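Local structure of hypothetical protein PP-LUZ7_gp033 (3PF6) at residues E27-L32 with H39-A44. The protein is of unknown function, a small phage protein of the DUF6833 family whose two helices assemble with a second copy of the chain. Residues are numbered along the deposited sequence; the frame is centred on the assembly and turned at random.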
ATOM      1  N   GLU A  27      -1.674  10.070  -4.197  1.00 10.95           N
ATOM      2  CA  GLU A  27      -2.708  11.103  -4.401  1.00 12.37           C
ATOM      3  C   GLU A  27      -4.130  10.516  -4.339  1.00 12.42           C
ATOM      4  O   GLU A  27      -5.019  11.042  -3.674  1.00 13.30           O
ATOM      5  CB  GLU A  27      -2.478  11.818  -5.738  1.00 14.32           C
ATOM      6  CG  GLU A  27      -1.236  12.708  -5.743  1.00 17.72           C
ATOM      7  CD  GLU A  27      -0.780  13.168  -7.124  1.00 25.33           C
ATOM      8  OE1 GLU A  27      -1.431  12.820  -8.144  1.00 28.67           O
ATOM      9  OE2 GLU A  27       0.246  13.894  -7.180  1.00 27.87           O
ATOM     10  N   GLU A  28      -4.341   9.409  -5.032  1.00 11.29           N
ATOM     11  CA  GLU A  28      -5.663   8.802  -5.104  1.00 12.55           C
ATOM     12  C   GLU A  28      -6.050   8.148  -3.790  1.00 12.10           C
ATOM     13  O   GLU A  28      -7.195   8.224  -3.373  1.00 12.56           O
ATOM     14  CB  GLU A  28      -5.739   7.841  -6.302  1.00 13.29           C
ATOM     15  CG  GLU A  28      -5.613   8.573  -7.616  1.00 15.63           C
ATOM     16  CD  GLU A  28      -6.826   9.442  -7.938  1.00 19.85           C
ATOM     17  OE1 GLU A  28      -7.959   9.060  -7.581  1.00 22.40           O
ATOM     18  OE2 GLU A  28      -6.649  10.507  -8.576  1.00 25.36           O
ATOM     19  N   ALA A  29      -5.107   7.521  -3.108  1.00 10.65           N
ATOM     20  CA  ALA A  29      -5.381   7.001  -1.794  1.00 10.70           C
ATOM     21  C   ALA A  29      -5.744   8.123  -0.817  1.00 11.28           C
ATOM     22  O   ALA A  29      -6.635   7.945   0.033  1.00 11.92           O
ATOM     23  CB  ALA A  29      -4.186   6.190  -1.286  1.00 10.06           C
ATOM     24  N   ARG A  30      -5.104   9.277  -0.947  1.00 12.01           N
ATOM     25  CA  ARG A  30      -5.385  10.398  -0.041  1.00 13.76           C
ATOM     26  C   ARG A  30      -6.786  10.964  -0.259  1.00 15.58           C
ATOM     27  O   ARG A  30      -7.413  11.467   0.678  1.00 17.06           O
ATOM     28  CB  ARG A  30      -4.284  11.445  -0.168  1.00 14.89           C
ATOM     29  CG  ARG A  30      -4.273  12.495   0.911  1.00 15.58           C
ATOM     30  CD  ARG A  30      -4.209  11.865   2.316  1.00 17.98           C
ATOM     31  NE  ARG A  30      -3.824  12.854   3.333  1.00 18.56           N
ATOM     32  CZ  ARG A  30      -4.207  12.825   4.611  1.00 19.67           C
ATOM     33  NH1 ARG A  30      -5.023  11.888   5.071  1.00 19.45           N
ATOM     34  NH2 ARG A  30      -3.765  13.771   5.438  1.00 22.57           N
ATOM     35  N   LEU A  31      -7.293  10.899  -1.493  1.00 15.51           N
ATOM     36  CA  LEU A  31      -8.669  11.277  -1.767  1.00 16.26           C
ATOM     37  C   LEU A  31      -9.686  10.359  -1.094  1.00 15.89           C
ATOM     38  O   LEU A  31     -10.783  10.803  -0.678  1.00 16.85           O
ATOM     39  CB  LEU A  31      -8.926  11.312  -3.282  1.00 16.75           C
ATOM     40  CG  LEU A  31      -8.277  12.429  -4.088  1.00 19.99           C
ATOM     41  CD1 LEU A  31      -8.570  12.268  -5.611  1.00 20.46           C
ATOM     42  CD2 LEU A  31      -8.786  13.808  -3.614  1.00 22.72           C
ATOM     43  N   LEU A  32      -9.332   9.092  -0.976  1.00 14.48           N
ATOM     44  CA  LEU A  32     -10.199   8.117  -0.341  1.00 15.00           C
ATOM     45  C   LEU A  32     -10.099   8.214   1.190  1.00 15.55           C
ATOM     46  O   LEU A  32     -11.089   7.918   1.867  1.00 17.23           O
ATOM     47  CB  LEU A  32      -9.857   6.700  -0.822  1.00 13.88           C
ATOM     48  CG  LEU A  32     -10.245   6.416  -2.273  1.00 15.19           C
ATOM     49  CD1 LEU A  32      -9.503   5.164  -2.793  1.00 15.10           C
ATOM     50  CD2 LEU A  32     -11.769   6.264  -2.397  1.00 20.04           C
ATOM     51  N   HIS A  39       1.057  12.140   8.598  1.00 15.17           N
ATOM     52  CA  HIS A  39       1.937  11.168   9.222  1.00 14.88           C
ATOM     53  C   HIS A  39       1.343   9.751   9.210  1.00 13.25           C
ATOM     54  O   HIS A  39       2.030   8.759   8.809  1.00 13.22           O
ATOM     55  CB  HIS A  39       2.286  11.539  10.665  1.00 16.12           C
ATOM     56  CG  HIS A  39       3.276  10.606  11.279  1.00 18.02           C
ATOM     57  ND1 HIS A  39       2.917   9.519  12.042  1.00 21.09           N
ATOM     58  CD2 HIS A  39       4.622  10.575  11.184  1.00 21.27           C
ATOM     59  CE1 HIS A  39       4.005   8.862  12.399  1.00 20.05           C
ATOM     60  NE2 HIS A  39       5.056   9.491  11.901  1.00 23.23           N
ATOM     61  N   ASP A  40       0.110   9.632   9.694  1.00 13.46           N
ATOM     62  CA  ASP A  40      -0.516   8.312   9.768  1.00 12.47           C
ATOM     63  C   ASP A  40      -0.708   7.754   8.360  1.00 10.96           C
ATOM     64  O   ASP A  40      -0.563   6.563   8.135  1.00 10.13           O
ATOM     65  CB  ASP A  40      -1.866   8.350  10.507  1.00 13.37           C
ATOM     66  CG  ASP A  40      -1.706   8.521  12.013  1.00 17.13           C
ATOM     67  OD1 ASP A  40      -0.572   8.348  12.540  1.00 19.66           O
ATOM     68  OD2 ASP A  40      -2.732   8.805  12.675  1.00 17.09           O
ATOM     69  N   PHE A  41      -1.075   8.623   7.411  1.00 11.65           N
ATOM     70  CA  PHE A  41      -1.279   8.210   6.025  1.00 10.50           C
ATOM     71  C   PHE A  41       0.008   7.608   5.457  1.00 10.92           C
ATOM     72  O   PHE A  41       0.003   6.521   4.879  1.00 10.58           O
ATOM     73  CB  PHE A  41      -1.745   9.400   5.185  1.00 11.41           C
ATOM     74  CG  PHE A  41      -1.942   9.072   3.747  1.00 10.66           C
ATOM     75  CD1 PHE A  41      -3.108   8.451   3.326  1.00 12.51           C
ATOM     76  CD2 PHE A  41      -0.959   9.386   2.805  1.00 11.61           C
ATOM     77  CE1 PHE A  41      -3.293   8.134   1.987  1.00 12.86           C
ATOM     78  CE2 PHE A  41      -1.139   9.077   1.450  1.00 13.11           C
ATOM     79  CZ  PHE A  41      -2.301   8.438   1.052  1.00 12.59           C
HETATM   80  N   MSE A  42       1.128   8.327   5.619  1.00 10.31           N
HETATM   81  CA  MSE A  42       2.371   7.793   5.080  1.00 10.71           C
HETATM   82  C   MSE A  42       2.815   6.548   5.821  1.00 10.35           C
HETATM   83  O   MSE A  42       3.401   5.650   5.217  1.00 10.24           O
HETATM   84  CB  MSE A  42       3.486   8.856   5.085  1.00 12.46           C
HETATM   85  CG  MSE A  42       3.215   9.994   4.138  1.00 15.10           C
HETATM   86 SE   MSE A  42       3.092   9.437   2.261  0.90 15.56          SE
HETATM   87  CE  MSE A  42       4.991   9.294   1.867  1.00 17.23           C
ATOM     88  N   ARG A  43       2.551   6.479   7.124  1.00  9.55           N
ATOM     89  CA  ARG A  43       2.939   5.289   7.870  1.00  9.54           C
ATOM     90  C   ARG A  43       2.211   4.058   7.311  1.00  8.83           C
ATOM     91  O   ARG A  43       2.820   3.000   7.132  1.00  9.07           O
ATOM     92  CB  ARG A  43       2.691   5.448   9.366  1.00  9.89           C
ATOM     93  CG  ARG A  43       3.220   4.312  10.216  1.00 11.66           C
ATOM     94  CD  ARG A  43       3.134   4.633  11.686  1.00 14.14           C
ATOM     95  NE  ARG A  43       3.794   3.619  12.519  1.00 16.64           N
ATOM     96  CZ  ARG A  43       5.119   3.520  12.665  1.00 17.82           C
ATOM     97  NH1 ARG A  43       5.936   4.366  12.057  1.00 19.06           N
ATOM     98  NH2 ARG A  43       5.617   2.570  13.429  1.00 22.79           N
ATOM     99  N   ALA A  44       0.927   4.242   7.000  1.00  8.91           N
ATOM    100  CA  ALA A  44       0.091   3.166   6.468  1.00  8.07           C
ATOM    101  C   ALA A  44       0.549   2.778   5.063  1.00  8.94           C
ATOM    102  O   ALA A  44       0.813   1.603   4.763  1.00  8.64           O
ATOM    103  CB  ALA A  44      -1.382   3.584   6.467  1.00  8.77           C
TER
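The Phe41 ring is overlapped on one face by CD of Arg30, which stands above its centre. From Arg30 CD to the centroid of the Phe41 ring is 3.7 Å, only 11° off the ring normal, which makes this a well-formed CH-pi contact. The far end of the ring reaches the backbone of helix 22-32 itself in van der Waals contact: Phe41 CZ comes to 3.5 Å from Arg30 N, and Phe41 CE1 stands 3.7 Å from Ala29 C. Ala29 adds its methyl group, with CB 3.8 Å from Phe41 CZ. With CG anti to the backbone N (chi1 178°), the Phe41 ring extends from helix 38-58 to the backbone of helix 22-32; the nearest CA atoms, those of Arg30 and Phe41, remain 7.6 Å apart.

The arginine is bent at chi2 (55°), and the bend lays CD over the ring while the guanidinium continues past it toward the helix that bears Phe41. There it is Phe41 CB, and not the ring, that lies over one face of the guanidinium, offset toward the rim of the group, whose plane is inclined 28° to the ring. Its polar end is held by the connection between the helices: NH1 hydrogen-bonds to the carbonyl oxygens of Phe33 and Gly35, and NH2 to that of Gly36. On the dimer side, Ala29 also packs against Ala44 of the second subunit.

This is the close packing of two consecutive helices, 22-32 and 38-58, joined by a short linker. Arg30 serves both, its CD methylene lying over a face of the buried Phe41 ring and its N-H groups satisfying three linker carbonyls, so that a charged residue is accommodated beside a buried aromatic ring.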